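Local coordinates for putative GH105 family protein (Salmonella enterica subsp. enterica serovar Paratyphi A, PDB 3QWT) that is of uncertain function but probably acts as a glycoside hydrolase of family GH105, built on an alpha/alpha toroid, at residues 164-169 and 202-207. Residues are numbered along the deposited sequence; the frame is centred on the assembly and turned at random.
Sequences QQMWDD and VQNLMD
Leu-205, in the last turn of helix 188-205, presses its two methyls against the backbone of strand 165-167 and the side chain of Asp-168. CD2 lies 3.7 Å from the carbonyl O of Met-166 and CD1 3.7 Å from the carbonyl carbon of Trp-167, and a branched aliphatic residue suits this place because one side chain can cover two successive peptide groups. Asp-168 slants across the leucine, its short side chain setting OD1 3.7 Å from CD1, a van der Waals contact with carbon. Trp-217 of the partner strand 216-218 also packs on Leu-205.

Met-166, present as selenomethionine, crosses Asn-204 at about a right angle. Extended at chi2 (180°), its chain carries SE outward to 3.4 Å from ND2, and it also packs on Leu-200 and His-201 of the same helix. Asparagine suits its place because ND2 can hydrogen-bond Tyr-219 OH while lying beside SE.

No hydrogen bond joins the two segments, so the contact rests on packing. Beyond it, the CB of Trp-167 leaves the strand away from the helix; NE1 donates to Gln-165 OE1 (2.7 Å) in the indole plane, and the ring stacks on His-155 near a bound glycerol. The contact packs a helix end onto a small antiparallel sheet whose strands, 165-167 and 216-218, lie in connections between helices of the alpha/alpha toroid, the fold of the six-hairpin glycosidase clan.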
# COMPACT_ATOMS: atom_id res chain seq x y z
N GLN A 164 -13.14 23.11 36.04
CA GLN A 164 -12.86 21.72 36.40
C GLN A 164 -14.03 20.73 36.25
O GLN A 164 -13.91 19.59 36.68
CB GLN A 164 -12.32 21.64 37.83
CG GLN A 164 -10.94 22.22 38.00
CD GLN A 164 -9.85 21.31 37.45
OE1 GLN A 164 -10.01 20.70 36.39
NE2 GLN A 164 -8.75 21.22 38.17
N GLN A 165 -15.14 21.16 35.65
CA GLN A 165 -16.31 20.28 35.51
C GLN A 165 -16.42 19.63 34.14
O GLN A 165 -16.08 20.25 33.11
CB GLN A 165 -17.62 21.05 35.76
CG GLN A 165 -17.79 21.66 37.13
CD GLN A 165 -19.13 22.38 37.25
OE1 GLN A 165 -20.08 22.05 36.54
NE2 GLN A 165 -19.21 23.38 38.13
N MSE A 166 -16.91 18.38 34.14
CA MSE A 166 -17.25 17.64 32.92
C MSE A 166 -18.72 17.20 33.00
O MSE A 166 -19.16 16.69 34.03
CB MSE A 166 -16.34 16.42 32.76
CG MSE A 166 -14.87 16.75 32.50
SE MSE A 166 -13.64 15.22 32.29
CE MSE A 166 -14.31 14.44 30.60
N TRP A 167 -19.47 17.41 31.93
CA TRP A 167 -20.89 17.02 31.93
C TRP A 167 -21.21 16.03 30.82
O TRP A 167 -20.55 16.03 29.78
CB TRP A 167 -21.80 18.24 31.72
CG TRP A 167 -21.69 19.33 32.73
CD1 TRP A 167 -20.69 19.52 33.63
CD2 TRP A 167 -22.62 20.40 32.93
NE1 TRP A 167 -20.93 20.65 34.38
CE2 TRP A 167 -22.11 21.21 33.97
CE3 TRP A 167 -23.83 20.75 32.34
CZ2 TRP A 167 -22.78 22.35 34.43
CZ3 TRP A 167 -24.49 21.89 32.79
CH2 TRP A 167 -23.97 22.67 33.83
N ASP A 168 -22.27 15.23 31.02
CA ASP A 168 -22.82 14.43 29.93
C ASP A 168 -22.97 15.24 28.62
O ASP A 168 -22.56 14.80 27.56
CB ASP A 168 -24.22 13.92 30.29
CG ASP A 168 -24.25 13.16 31.63
OD1 ASP A 168 -23.19 12.82 32.18
OD2 ASP A 168 -25.36 12.89 32.12
N ASP A 169 -23.59 16.41 28.74
CA ASP A 169 -24.05 17.21 27.62
C ASP A 169 -22.89 17.53 26.65
O ASP A 169 -23.09 17.69 25.45
CB ASP A 169 -24.71 18.51 28.14
CG ASP A 169 -25.81 18.25 29.21
OD1 ASP A 169 -27.00 18.55 28.96
OD2 ASP A 169 -25.48 17.76 30.31
N VAL A 202 -16.63 8.65 29.99
CA VAL A 202 -17.06 7.38 30.54
C VAL A 202 -16.42 7.16 31.91
O VAL A 202 -17.12 6.93 32.88
CB VAL A 202 -16.75 6.19 29.60
CG1 VAL A 202 -16.97 4.84 30.31
CG2 VAL A 202 -17.61 6.27 28.36
N GLN A 203 -15.09 7.26 31.97
CA GLN A 203 -14.38 7.11 33.24
C GLN A 203 -15.03 7.90 34.40
O GLN A 203 -15.16 7.40 35.51
CB GLN A 203 -12.92 7.55 33.08
CG GLN A 203 -12.09 7.49 34.36
CD GLN A 203 -10.60 7.71 34.09
OE1 GLN A 203 -10.00 7.03 33.24
NE2 GLN A 203 -10.00 8.68 34.79
N ASN A 204 -15.45 9.13 34.12
CA ASN A 204 -15.85 10.06 35.16
C ASN A 204 -17.35 10.13 35.42
O ASN A 204 -17.77 10.54 36.50
CB ASN A 204 -15.33 11.48 34.86
CG ASN A 204 -13.83 11.63 35.09
OD1 ASN A 204 -13.22 10.87 35.85
ND2 ASN A 204 -13.24 12.62 34.43
N LEU A 205 -18.15 9.73 34.44
CA LEU A 205 -19.59 9.96 34.53
C LEU A 205 -20.43 8.69 34.59
O LEU A 205 -21.50 8.69 35.20
CB LEU A 205 -20.05 10.87 33.40
CG LEU A 205 -19.45 12.28 33.47
CD1 LEU A 205 -19.51 12.99 32.12
CD2 LEU A 205 -20.14 13.13 34.56
N MSE A 206 -19.96 7.62 33.97
CA MSE A 206 -20.70 6.37 34.01
C MSE A 206 -20.77 5.83 35.45
O MSE A 206 -19.80 5.88 36.20
CB MSE A 206 -20.08 5.32 33.09
CG MSE A 206 -20.80 3.97 33.15
SE MSE A 206 -19.83 2.50 32.29
CE MSE A 206 -21.04 1.09 32.93
N ASP A 207 -21.92 5.30 35.81
CA ASP A 207 -22.10 4.66 37.11
C ASP A 207 -22.07 3.16 36.91
O ASP A 207 -23.08 2.57 36.54
CB ASP A 207 -23.44 5.06 37.69
CG ASP A 207 -23.74 4.35 38.98
OD1 ASP A 207 -22.78 4.02 39.70
OD2 ASP A 207 -24.93 4.12 39.26